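PDB 5O5C: putative decarboxylase involved in desferrioxamine biosynthesis from Erwinia amylovora, which probably decarboxylates lysine with the help of pyridoxal 5'-phosphate, as the lysine decarboxylase of the desferrioxamine siderophore pathway. Local coordinates for residues A177-L180 and A181-S184; P191-I195 and K196-L200; K221-A224 and I225-L228; V343-K346 and H347-S350. All coordinates share one frame; numbering follows the deposited sequence.

Contact 1 of 4, residues A177-L180 and A181-S184; sequences AMLL and ARDS
R182 lies one helical turn beyond M178 and L179, and its side chain starts over M178 O and ends beside L179 CD1. CB of R182 rests 3.2 Å from M178 O. From there CG stands anti to the backbone N (chi1 -173°), and the chain stays extended until chi3 (74°) bends it toward D183. NE and NH2 of R182 both turn to one oxygen, a salt bridge gripping D183 OD1 side-on, with the carboxylate carbon at the guanidinium edge. R182 NE lies 2.7 Å from D183 OD1, almost in line with the C-O bond of the carboxylate; NH2 meets the syn lone pair of the same OD1 at 2.8 Å. Both bonds lie close to the guanidinium plane and fix the rotation of the group. L179 CD1 comes to 3.1 Å from R182 NH2, an approach so short that its detail is doubtful. Beneath run regular i to i+4 helix bonds, the straightest from D183 N to L179 O (175°). R182 NH1 bonds L226 O of its own chain and I225 O of the second subunit, and NH2 bonds A224 O of that subunit. Helix 170-189 packs one flank, through A177, L180 and A181, on W294 and H296 of strand 294-299 and F341 of strand 339-343, while R182 touches W207 of strand 207-212 and lies in the dimer interface.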
ATOM      1  N   ALA B 177       9.832   1.453 -11.043  1.00 20.38           N
ATOM      2  CA  ALA B 177      10.564   1.104 -12.285  1.00 21.06           C
ATOM      3  C   ALA B 177      10.816   2.282 -13.234  1.00 21.27           C
ATOM      4  O   ALA B 177      11.965   2.472 -13.734  1.00 18.71           O
ATOM      5  CB  ALA B 177       9.910  -0.049 -13.033  1.00 19.72           C
ATOM      6  N   MET B 178       9.789   3.097 -13.469  1.00 20.33           N
ATOM      7  CA  MET B 178       9.976   4.242 -14.334  1.00 20.56           C
ATOM      8  C   MET B 178      10.764   5.359 -13.600  1.00 21.21           C
ATOM      9  O   MET B 178      11.465   6.140 -14.236  1.00 19.24           O
ATOM     10  CB  MET B 178       8.640   4.742 -14.861  1.00 23.76           C
ATOM     11  CG  MET B 178       7.838   3.707 -15.651  1.00 26.67           C
ATOM     12  SD  MET B 178       8.758   2.994 -17.026  1.00 29.32           S
ATOM     13  CE  MET B 178       9.100   4.329 -18.039  1.00 34.86           C
ATOM     14  N   LEU B 179      10.685   5.386 -12.267  1.00 21.20           N
ATOM     15  CA  LEU B 179      11.391   6.347 -11.479  1.00 21.10           C
ATOM     16  C   LEU B 179      12.920   6.084 -11.595  1.00 20.39           C
ATOM     17  O   LEU B 179      13.684   7.000 -11.930  1.00 15.66           O
ATOM     18  CB  LEU B 179      10.914   6.325 -10.043  1.00 22.31           C
ATOM     19  CG  LEU B 179      11.641   7.166  -8.975  1.00 24.60           C
ATOM     20  CD1 LEU B 179      11.787   8.640  -9.268  1.00 25.23           C
ATOM     21  CD2 LEU B 179      10.889   6.942  -7.668  1.00 26.78           C
ATOM     22  N   LEU B 180      13.304   4.832 -11.353  1.00 19.03           N
ATOM     23  CA  LEU B 180      14.664   4.390 -11.493  1.00 20.82           C
ATOM     24  C   LEU B 180      15.152   4.564 -12.928  1.00 20.84           C
ATOM     25  O   LEU B 180      16.235   5.066 -13.113  1.00 21.50           O
ATOM     26  CB  LEU B 180      14.870   2.956 -11.023  1.00 21.13           C
ATOM     27  CG  LEU B 180      15.177   2.798  -9.544  1.00 22.34           C
ATOM     28  CD1 LEU B 180      14.120   3.454  -8.691  1.00 25.36           C
ATOM     29  CD2 LEU B 180      15.320   1.352  -9.113  1.00 22.84           C
ATOM     30  N   ALA B 181      14.356   4.198 -13.929  1.00 24.18           N
ATOM     31  CA  ALA B 181      14.787   4.375 -15.343  1.00 21.90           C
ATOM     32  C   ALA B 181      15.055   5.810 -15.617  1.00 20.20           C
ATOM     33  O   ALA B 181      16.078   6.117 -16.157  1.00 25.12           O
ATOM     34  CB  ALA B 181      13.754   3.861 -16.332  1.00 21.18           C
ATOM     35  N   ARG B 182      14.107   6.674 -15.299  1.00 23.42           N
ATOM     36  CA  ARG B 182      14.259   8.115 -15.367  1.00 24.28           C
ATOM     37  C   ARG B 182      15.511   8.589 -14.640  1.00 25.77           C
ATOM     38  O   ARG B 182      16.376   9.218 -15.281  1.00 24.95           O
ATOM     39  CB  ARG B 182      13.045   8.843 -14.779  1.00 27.27           C
ATOM     40  CG  ARG B 182      13.052  10.348 -14.958  1.00 27.52           C
ATOM     41  CD  ARG B 182      12.022  11.020 -14.073  1.00 32.95           C
ATOM     42  NE  ARG B 182      12.478  11.003 -12.672  1.00 35.78           N
ATOM     43  CZ  ARG B 182      11.844  11.537 -11.643  1.00 36.78           C
ATOM     44  NH1 ARG B 182      10.686  12.182 -11.787  1.00 42.28           N
ATOM     45  NH2 ARG B 182      12.384  11.442 -10.443  1.00 38.69           N
ATOM     46  N   ASP B 183      15.600   8.341 -13.323  1.00 23.56           N
ATOM     47  CA  ASP B 183      16.762   8.825 -12.560  1.00 25.33           C
ATOM     48  C   ASP B 183      18.090   8.224 -12.919  1.00 23.76           C
ATOM     49  O   ASP B 183      19.064   8.950 -13.020  1.00 25.75           O
ATOM     50  CB  ASP B 183      16.569   8.761 -11.051  1.00 26.49           C
ATOM     51  CG  ASP B 183      15.503   9.719 -10.556  1.00 25.17           C
ATOM     52  OD1 ASP B 183      14.768  10.295 -11.361  1.00 27.63           O
ATOM     53  OD2 ASP B 183      15.395   9.864  -9.348  1.00 26.50           O
ATOM     54  N   SER B 184      18.163   6.926 -13.166  1.00 27.18           N
ATOM     55  CA  SER B 184      19.463   6.344 -13.618  1.00 26.66           C
ATOM     56  C   SER B 184      19.978   6.898 -14.952  1.00 27.14           C
ATOM     57  O   SER B 184      21.211   7.024 -15.161  1.00 27.99           O
ATOM     58  CB  SER B 184      19.370   4.861 -13.759  1.00 28.88           C
ATOM     59  OG  SER B 184      18.565   4.578 -14.895  1.00 33.00           O
TER

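Contact 2 of 4, residues P191-I195 and K196-L200; sequences PGHLI and KHRGL
The H193 ring and the R198 guanidinium meet over one face of the guanidinium: H193 CD2 sits 3.7 Å from R198 NH1, offset toward the rim, with the two planes 33° apart. The edge of the same imidazole faces a carbonyl: G199 O lies in the ring plane, 3.0 Å from H193 CE1. A chi1 of 178° swings the H193 ring away from its own backbone N and lays it across the end of the short helix 195-198. The backbone closes the turn beneath. L194, at the N-cap position, offers its O to two donors: R198 N in the carbonyl plane at 3.1 Å, and H197 N from above that plane at 3.0 Å. I195 O takes G199 N at 2.7 Å, and I195 CA returns a CA-H...O contact to G199 O. On the inner side I195 CD1 meets L200 CD2 at 4.1 Å, and I195 continues onto R182, D183 and C186 of helix 170-189. K196 NZ bonds T353 O, and the H197 ring meets Y230 of the second subunit. This is a single-turn helix whose chain leaves helical geometry at G199, with positive phi, and it joins helix 170-189 to the dimer interface, away from the cofactor.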
ATOM      1  N   PRO B 191      26.403  14.348 -15.819  1.00 47.71           N
ATOM      2  CA  PRO B 191      27.381  14.244 -14.735  1.00 49.69           C
ATOM      3  C   PRO B 191      26.968  14.848 -13.405  1.00 44.06           C
ATOM      4  O   PRO B 191      26.793  16.055 -13.311  1.00 41.49           O
ATOM      5  CB  PRO B 191      28.610  14.995 -15.318  1.00 54.39           C
ATOM      6  CG  PRO B 191      28.319  15.203 -16.791  1.00 50.63           C
ATOM      7  CD  PRO B 191      27.142  14.321 -17.096  1.00 53.81           C
ATOM      8  N   GLY B 192      26.789  13.998 -12.391  1.00 44.01           N
ATOM      9  CA  GLY B 192      26.319  14.438 -11.060  1.00 46.36           C
ATOM     10  C   GLY B 192      25.217  15.501 -11.059  1.00 43.48           C
ATOM     11  O   GLY B 192      25.279  16.450 -10.276  1.00 49.75           O
ATOM     12  N   HIS B 193      24.249  15.367 -11.974  1.00 39.58           N
ATOM     13  CA  HIS B 193      22.978  16.114 -11.937  1.00 35.74           C
ATOM     14  C   HIS B 193      21.935  15.093 -11.495  1.00 37.93           C
ATOM     15  O   HIS B 193      21.399  14.362 -12.344  1.00 36.38           O
ATOM     16  CB  HIS B 193      22.588  16.642 -13.321  1.00 32.84           C
ATOM     17  CG  HIS B 193      21.280  17.373 -13.342  1.00 33.50           C
ATOM     18  ND1 HIS B 193      20.097  16.809 -12.901  1.00 32.43           N
ATOM     19  CD2 HIS B 193      20.966  18.626 -13.754  1.00 31.82           C
ATOM     20  CE1 HIS B 193      19.123  17.691 -13.008  1.00 30.53           C
ATOM     21  NE2 HIS B 193      19.622  18.802 -13.527  1.00 32.77           N
ATOM     22  N   LEU B 194      21.653  15.043 -10.190  1.00 35.64           N
ATOM     23  CA  LEU B 194      20.715  14.055  -9.645  1.00 35.37           C
ATOM     24  C   LEU B 194      19.300  14.594  -9.495  1.00 32.84           C
ATOM     25  O   LEU B 194      19.054  15.537  -8.701  1.00 32.62           O
ATOM     26  CB  LEU B 194      21.192  13.531  -8.296  1.00 38.89           C
ATOM     27  CG  LEU B 194      22.416  12.618  -8.263  1.00 40.53           C
ATOM     28  CD1 LEU B 194      22.669  12.178  -6.828  1.00 40.76           C
ATOM     29  CD2 LEU B 194      22.232  11.407  -9.174  1.00 44.43           C
ATOM     30  N   ILE B 195      18.364  13.954 -10.192  1.00 27.79           N
ATOM     31  CA  ILE B 195      16.978  14.406 -10.237  1.00 30.86           C
ATOM     32  C   ILE B 195      16.417  14.633  -8.829  1.00 29.69           C
ATOM     33  O   ILE B 195      15.757  15.650  -8.592  1.00 29.84           O
ATOM     34  CB  ILE B 195      16.074  13.506 -11.112  1.00 28.69           C
ATOM     35  CG1 ILE B 195      16.450  13.669 -12.585  1.00 27.97           C
ATOM     36  CG2 ILE B 195      14.600  13.861 -10.913  1.00 29.24           C
ATOM     37  CD1 ILE B 195      15.767  12.734 -13.544  1.00 25.00           C
ATOM     38  N   LYS B 196      16.743  13.711  -7.922  1.00 30.32           N
ATOM     39  CA  LYS B 196      16.333  13.733  -6.509  1.00 31.86           C
ATOM     40  C   LYS B 196      16.469  15.078  -5.829  1.00 28.73           C
ATOM     41  O   LYS B 196      15.625  15.489  -5.063  1.00 27.69           O
ATOM     42  CB  LYS B 196      17.233  12.811  -5.698  1.00 34.81           C
ATOM     43  CG  LYS B 196      16.684  11.445  -5.413  1.00 36.08           C
ATOM     44  CD  LYS B 196      17.763  10.629  -4.720  1.00 31.62           C
ATOM     45  CE  LYS B 196      17.952  11.014  -3.284  1.00 29.75           C
ATOM     46  NZ  LYS B 196      18.897  10.048  -2.698  1.00 28.00           N
ATOM     47  N   HIS B 197      17.601  15.715  -6.083  1.00 26.76           N
ATOM     48  CA  HIS B 197      17.886  17.017  -5.586  1.00 26.58           C
ATOM     49  C   HIS B 197      17.377  18.188  -6.453  1.00 24.79           C
ATOM     50  O   HIS B 197      16.774  19.140  -5.931  1.00 22.23           O
ATOM     51  CB  HIS B 197      19.383  17.149  -5.319  1.00 28.07           C
ATOM     52  CG  HIS B 197      19.933  16.093  -4.407  1.00 28.17           C
ATOM     53  ND1 HIS B 197      21.279  15.829  -4.312  1.00 27.72           N
ATOM     54  CD2 HIS B 197      19.320  15.220  -3.567  1.00 30.94           C
ATOM     55  CE1 HIS B 197      21.474  14.841  -3.454  1.00 29.47           C
ATOM     56  NE2 HIS B 197      20.306  14.466  -2.970  1.00 30.84           N
ATOM     57  N   ARG B 198      17.627  18.136  -7.746  1.00 28.32           N
ATOM     58  CA  ARG B 198      17.532  19.316  -8.598  1.00 28.60           C
ATOM     59  C   ARG B 198      16.329  19.310  -9.498  1.00 30.53           C
ATOM     60  O   ARG B 198      16.038  20.285 -10.213  1.00 28.40           O
ATOM     61  CB  ARG B 198      18.837  19.439  -9.374  1.00 35.80           C
ATOM     62  CG  ARG B 198      19.997  19.914  -8.474  1.00 39.62           C
ATOM     63  CD  ARG B 198      21.246  20.216  -9.284  1.00 42.68           C
ATOM     64  NE  ARG B 198      20.964  21.287 -10.243  1.00 47.26           N
ATOM     65  CZ  ARG B 198      21.725  21.614 -11.289  1.00 52.29           C
ATOM     66  NH1 ARG B 198      22.869  20.981 -11.543  1.00 58.07           N
ATOM     67  NH2 ARG B 198      21.337  22.601 -12.089  1.00 57.80           N
ATOM     68  N   GLY B 199      15.559  18.233  -9.415  1.00 29.62           N
ATOM     69  CA  GLY B 199      14.524  17.993 -10.377  1.00 29.46           C
ATOM     70  C   GLY B 199      15.135  17.755 -11.732  1.00 30.74           C
ATOM     71  O   GLY B 199      16.328  17.457 -11.831  1.00 27.79           O
ATOM     72  N   LEU B 200      14.300  17.956 -12.754  1.00 36.63           N
ATOM     73  CA  LEU B 200      14.493  17.423 -14.081  1.00 32.45           C
ATOM     74  C   LEU B 200      15.394  18.313 -14.894  1.00 31.30           C
ATOM     75  O   LEU B 200      15.211  19.539 -14.885  1.00 25.01           O
ATOM     76  CB  LEU B 200      13.172  17.321 -14.830  1.00 32.33           C
ATOM     77  CG  LEU B 200      12.038  16.332 -14.577  1.00 30.13           C
ATOM     78  CD1 LEU B 200      10.973  16.677 -15.569  1.00 28.55           C
ATOM     79  CD2 LEU B 200      12.434  14.860 -14.693  1.00 31.57           C
TER

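Contact 3 of 4, residues K221-A224 and I225-L228; sequences KSMA and ILGL
The contact is a helix C-terminus: M223 and L228 meet where helix 218-225 ends in a Schellman motif and the chain turns toward strand 233-236. Two backbone bonds reach back into the last turn, L228 N to M223 O at 3.0 Å, nearly along the C=O axis, and G227 N to A224 O at 3.2 Å, with the donor above the carbonyl plane. G227 has positive phi (83°), the left-handed backbone shape that ends the helix; a CB here would press on the carbonyl O of L226. Before them, I225 N and L226 N make ordinary i to i+4 bonds to K221 O and S222 O. Side chains close over the turn. M223 is folded back at chi2 (-50°) and chi3 (-66°), which brings CE to 3.2 Å from L228 CD1, shorter than normal contact and so doubtful in detail; M223 SD lies 4.3 Å from L226 CD1. L226 CG comes within 3.2 Å of S222 O, and I225 CG1 lies 3.4 Å from K221 O, so both branches lie along the preceding turn. S222 OG bonds S218 O within the helix, while M223 and L226 pack on M178 of helix 170-189. Apolar side chains thus cover the Schellman motif, while the end carbonyls of A224, I225 and L226 receive arginine donors, whose positive charge is probably stabilised by the partial negative charge of the helix end.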
ATOM      1  N   LYS B 221       0.270   6.196 -16.229  1.00 25.82           N
ATOM      2  CA  LYS B 221      -0.018   6.889 -14.957  1.00 26.38           C
ATOM      3  C   LYS B 221       1.273   7.237 -14.241  1.00 25.22           C
ATOM      4  O   LYS B 221       1.414   8.331 -13.674  1.00 23.79           O
ATOM      5  CB  LYS B 221      -0.915   6.058 -14.033  1.00 29.70           C
ATOM      6  CG  LYS B 221      -2.302   5.694 -14.577  1.00 34.25           C
ATOM      7  CD  LYS B 221      -3.093   4.793 -13.616  1.00 34.42           C
ATOM      8  CE  LYS B 221      -4.581   5.106 -13.640  1.00 38.06           C
ATOM      9  NZ  LYS B 221      -5.462   4.045 -13.070  1.00 40.44           N
ATOM     10  N   SER B 222       2.236   6.321 -14.271  1.00 22.30           N
ATOM     11  CA  SER B 222       3.500   6.540 -13.589  1.00 20.66           C
ATOM     12  C   SER B 222       4.283   7.688 -14.237  1.00 20.91           C
ATOM     13  O   SER B 222       4.833   8.484 -13.509  1.00 20.81           O
ATOM     14  CB  SER B 222       4.394   5.310 -13.560  1.00 19.45           C
ATOM     15  OG  SER B 222       3.790   4.248 -12.877  1.00 21.87           O
ATOM     16  N   MET B 223       4.322   7.754 -15.573  1.00 20.49           N
ATOM     17  CA  MET B 223       4.996   8.856 -16.295  1.00 20.77           C
ATOM     18  C   MET B 223       4.279  10.173 -16.101  1.00 19.79           C
ATOM     19  O   MET B 223       4.945  11.216 -16.115  1.00 24.31           O
ATOM     20  CB  MET B 223       5.116   8.601 -17.785  1.00 22.17           C
ATOM     21  CG  MET B 223       5.769   7.349 -18.248  1.00 25.09           C
ATOM     22  SD  MET B 223       7.343   6.923 -17.556  1.00 28.62           S
ATOM     23  CE  MET B 223       8.316   8.236 -18.211  1.00 30.18           C
ATOM     24  N   ALA B 224       2.957  10.160 -15.850  1.00 21.13           N
ATOM     25  CA  ALA B 224       2.266  11.394 -15.377  1.00 18.96           C
ATOM     26  C   ALA B 224       2.783  11.913 -14.079  1.00 21.07           C
ATOM     27  O   ALA B 224       3.110  13.108 -13.926  1.00 17.24           O
ATOM     28  CB  ALA B 224       0.791  11.222 -15.291  1.00 20.69           C
ATOM     29  N   ILE B 225       2.864  10.998 -13.120  1.00 22.55           N
ATOM     30  CA  ILE B 225       3.369  11.330 -11.846  1.00 21.34           C
ATOM     31  C   ILE B 225       4.837  11.840 -11.912  1.00 19.75           C
ATOM     32  O   ILE B 225       5.195  12.804 -11.245  1.00 19.43           O
ATOM     33  CB  ILE B 225       3.208  10.128 -10.915  1.00 21.29           C
ATOM     34  CG1 ILE B 225       1.723   9.855 -10.662  1.00 21.77           C
ATOM     35  CG2 ILE B 225       3.859  10.372  -9.574  1.00 23.51           C
ATOM     36  CD1 ILE B 225       1.536   8.474 -10.090  1.00 21.77           C
ATOM     37  N   LEU B 226       5.663  11.201 -12.738  1.00 16.37           N
ATOM     38  CA  LEU B 226       7.039  11.559 -12.828  1.00 17.45           C
ATOM     39  C   LEU B 226       7.295  12.847 -13.565  1.00 16.68           C
ATOM     40  O   LEU B 226       8.430  13.184 -13.773  1.00 17.66           O
ATOM     41  CB  LEU B 226       7.850  10.423 -13.459  1.00 16.30           C
ATOM     42  CG  LEU B 226       7.890   9.144 -12.649  1.00 15.91           C
ATOM     43  CD1 LEU B 226       8.205   7.923 -13.449  1.00 15.84           C
ATOM     44  CD2 LEU B 226       8.843   9.282 -11.497  1.00 16.01           C
ATOM     45  N   GLY B 227       6.269  13.558 -14.012  1.00 20.41           N
ATOM     46  CA  GLY B 227       6.475  14.830 -14.635  1.00 20.95           C
ATOM     47  C   GLY B 227       6.831  14.810 -16.090  1.00 22.98           C
ATOM     48  O   GLY B 227       7.244  15.836 -16.613  1.00 20.59           O
ATOM     49  N   LEU B 228       6.683  13.642 -16.737  1.00 26.13           N
ATOM     50  CA  LEU B 228       6.927  13.489 -18.162  1.00 27.89           C
ATOM     51  C   LEU B 228       5.659  13.324 -19.009  1.00 28.10           C
ATOM     52  O   LEU B 228       5.660  13.615 -20.203  1.00 28.36           O
ATOM     53  CB  LEU B 228       7.863  12.316 -18.398  1.00 28.64           C
ATOM     54  CG  LEU B 228       9.188  12.390 -17.681  1.00 29.04           C
ATOM     55  CD1 LEU B 228       9.852  11.039 -17.816  1.00 30.95           C
ATOM     56  CD2 LEU B 228      10.044  13.500 -18.257  1.00 31.43           C
TER

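Contact 4 of 4, residues V343-K346 and H347-S350; sequences VRDK and HHLS
Three kinds of interaction tie D345 and V343 to the turn H347-L349. The apolar one is V343 CG2 against L349 CD1, crossing obliquely at 3.4 Å, tighter than usual, where the end of strand 339-343 meets the returning chain; L180 of helix 170-189 packs on both residues. The backbone makes a run of i to i+3 bonds, as in a 3-10 turn: H348 N bonds D345 O at 2.9 Å, L349 N makes a weak bond to K346 O, and S350 N bonds H347 O. S350 OG adds a weak bond to the same H347 O. The third kind joins a carboxylate to two imidazoles. With chi1 at -178°, D345 points its CG away from the main-chain N and sets the carboxylate between the rings. D345 OD1 lies at the H347 ring edge, 3.3 Å from H347 CD2, with the planes 66° apart. D345 OD2 stands over one face of the H348 ring, near its rim and 3.9 Å from H348 CE1, with the planes 75° apart. A water bridges D345 and H348, accepting from D345 N at 2.9 Å and lying in the plane of the H348 ring, 2.8 Å from H348 ND1. The H348 ring also meets W294. Neither imidazole bonds the carboxylate, yet the nearby negative charge would tend to favour protonated histidines, while the water probably steadies the H348 ring at ND1.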
ATOM      1  N   VAL B 343      15.175  -5.097  -8.707  1.00 20.77           N
ATOM      2  CA  VAL B 343      16.210  -4.471  -9.549  1.00 21.92           C
ATOM      3  C   VAL B 343      17.442  -5.383  -9.833  1.00 21.75           C
ATOM      4  O   VAL B 343      17.824  -6.190  -9.017  1.00 21.03           O
ATOM      5  CB  VAL B 343      16.697  -3.168  -8.956  1.00 23.03           C
ATOM      6  CG1 VAL B 343      15.609  -2.103  -9.064  1.00 25.40           C
ATOM      7  CG2 VAL B 343      17.192  -3.320  -7.524  1.00 24.66           C
ATOM      8  N   ARG B 344      18.053  -5.223 -10.993  1.00 21.38           N
ATOM      9  CA  ARG B 344      19.233  -5.986 -11.352  1.00 22.59           C
ATOM     10  C   ARG B 344      20.424  -5.532 -10.465  1.00 23.75           C
ATOM     11  O   ARG B 344      21.175  -6.347 -10.004  1.00 27.70           O
ATOM     12  CB  ARG B 344      19.545  -5.750 -12.821  1.00 24.87           C
ATOM     13  CG  ARG B 344      20.675  -6.562 -13.361  1.00 29.06           C
ATOM     14  CD  ARG B 344      20.878  -6.390 -14.867  1.00 27.92           C
ATOM     15  NE  ARG B 344      21.682  -7.523 -15.246  1.00 28.50           N
ATOM     16  CZ  ARG B 344      21.315  -8.552 -15.991  1.00 34.24           C
ATOM     17  NH1 ARG B 344      20.105  -8.626 -16.486  1.00 45.01           N
ATOM     18  NH2 ARG B 344      22.151  -9.542 -16.215  1.00 34.24           N
ATOM     19  N   ASP B 345      20.509  -4.227 -10.224  1.00 24.06           N
ATOM     20  CA  ASP B 345      21.581  -3.563  -9.514  1.00 25.47           C
ATOM     21  C   ASP B 345      21.055  -2.669  -8.397  1.00 22.90           C
ATOM     22  O   ASP B 345      20.513  -1.594  -8.642  1.00 26.38           O
ATOM     23  CB  ASP B 345      22.404  -2.727 -10.489  1.00 27.18           C
ATOM     24  CG  ASP B 345      23.604  -2.025  -9.798  1.00 29.80           C
ATOM     25  OD1 ASP B 345      24.085  -2.526  -8.751  1.00 31.79           O
ATOM     26  OD2 ASP B 345      24.013  -0.950 -10.293  1.00 31.05           O
ATOM     27  N   LYS B 346      21.294  -3.110  -7.169  1.00 24.28           N
ATOM     28  CA  LYS B 346      20.756  -2.499  -5.969  1.00 28.33           C
ATOM     29  C   LYS B 346      21.145  -1.054  -5.802  1.00 25.80           C
ATOM     30  O   LYS B 346      20.434  -0.310  -5.156  1.00 28.15           O
ATOM     31  CB  LYS B 346      21.136  -3.296  -4.697  1.00 32.88           C
ATOM     32  CG  LYS B 346      22.629  -3.343  -4.370  1.00 37.28           C
ATOM     33  CD  LYS B 346      22.886  -3.762  -2.925  1.00 44.60           C
ATOM     34  CE  LYS B 346      24.310  -3.385  -2.512  1.00 50.50           C
ATOM     35  NZ  LYS B 346      24.763  -4.031  -1.245  1.00 54.14           N
ATOM     36  N   HIS B 347      22.246  -0.643  -6.408  1.00 24.95           N
ATOM     37  CA  HIS B 347      22.646   0.754  -6.369  1.00 27.46           C
ATOM     38  C   HIS B 347      21.634   1.701  -6.975  1.00 25.23           C
ATOM     39  O   HIS B 347      21.663   2.867  -6.607  1.00 25.11           O
ATOM     40  CB  HIS B 347      24.044   0.995  -6.971  1.00 27.80           C
ATOM     41  CG  HIS B 347      25.138   0.287  -6.216  1.00 34.43           C
ATOM     42  ND1 HIS B 347      25.600   0.715  -4.987  1.00 36.87           N
ATOM     43  CD2 HIS B 347      25.853  -0.825  -6.516  1.00 33.41           C
ATOM     44  CE1 HIS B 347      26.540  -0.106  -4.555  1.00 35.37           C
ATOM     45  NE2 HIS B 347      26.723  -1.042  -5.474  1.00 39.05           N
ATOM     46  N   HIS B 348      20.759   1.234  -7.885  1.00 25.16           N
ATOM     47  CA  HIS B 348      19.799   2.127  -8.503  1.00 25.79           C
ATOM     48  C   HIS B 348      18.727   2.515  -7.497  1.00 27.33           C
ATOM     49  O   HIS B 348      18.175   3.613  -7.610  1.00 31.21           O
ATOM     50  CB  HIS B 348      19.144   1.566  -9.762  1.00 26.40           C
ATOM     51  CG  HIS B 348      20.083   1.345 -10.897  1.00 25.14           C
ATOM     52  ND1 HIS B 348      20.130   0.147 -11.573  1.00 22.92           N
ATOM     53  CD2 HIS B 348      20.986   2.164 -11.507  1.00 24.35           C
ATOM     54  CE1 HIS B 348      21.029   0.222 -12.530  1.00 22.09           C
ATOM     55  NE2 HIS B 348      21.589   1.423 -12.492  1.00 23.26           N
ATOM     56  N   LEU B 349      18.457   1.635  -6.519  1.00 26.75           N
ATOM     57  CA  LEU B 349      17.530   1.903  -5.438  1.00 27.48           C
ATOM     58  C   LEU B 349      17.978   3.116  -4.637  1.00 27.22           C
ATOM     59  O   LEU B 349      17.139   3.792  -4.021  1.00 20.76           O
ATOM     60  CB  LEU B 349      17.285   0.657  -4.535  1.00 28.25           C
ATOM     61  CG  LEU B 349      16.455  -0.500  -5.221  1.00 26.46           C
ATOM     62  CD1 LEU B 349      16.578  -1.820  -4.517  1.00 27.80           C
ATOM     63  CD2 LEU B 349      14.980  -0.189  -5.367  1.00 26.85           C
ATOM     64  N   SER B 350      19.278   3.449  -4.681  1.00 29.24           N
ATOM     65  CA  SER B 350      19.733   4.681  -4.023  1.00 28.79           C
ATOM     66  C   SER B 350      18.878   5.895  -4.462  1.00 29.09           C
ATOM     67  O   SER B 350      18.591   6.775  -3.633  1.00 28.39           O
ATOM     68  CB  SER B 350      21.262   4.902  -4.151  1.00 28.74           C
ATOM     69  OG  SER B 350      21.650   5.689  -5.275  1.00 30.39           O
TER
HETATM   70  O   HOH W   1      19.218  -2.475 -12.138  1.00 41.48           O

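How the contacts relate
Contacts 1 to 4 follow one another along the chain within the pyridoxal-dependent decarboxylase domain. Contact 1 lies on helix 170-189, and the other three all touch it. The centres of contacts 1 and 2 are about 12 Å apart, contact 2 following that helix in the chain. Contact 3, at the end of helix 218-225, has its centre about 11 Å from that of contact 1. Contacts 1 and 4 have centres about 10 Å apart, contact 4 following strand 339-343 of the seven-stranded mixed sheet. Contacts 3 and 4 do not touch, their nearest atoms being about 12 Å apart. Contacts 1, 2 and 3 reach the second subunit at the dimer interface, whereas contact 4 joins the helix to the sheet within its own chain.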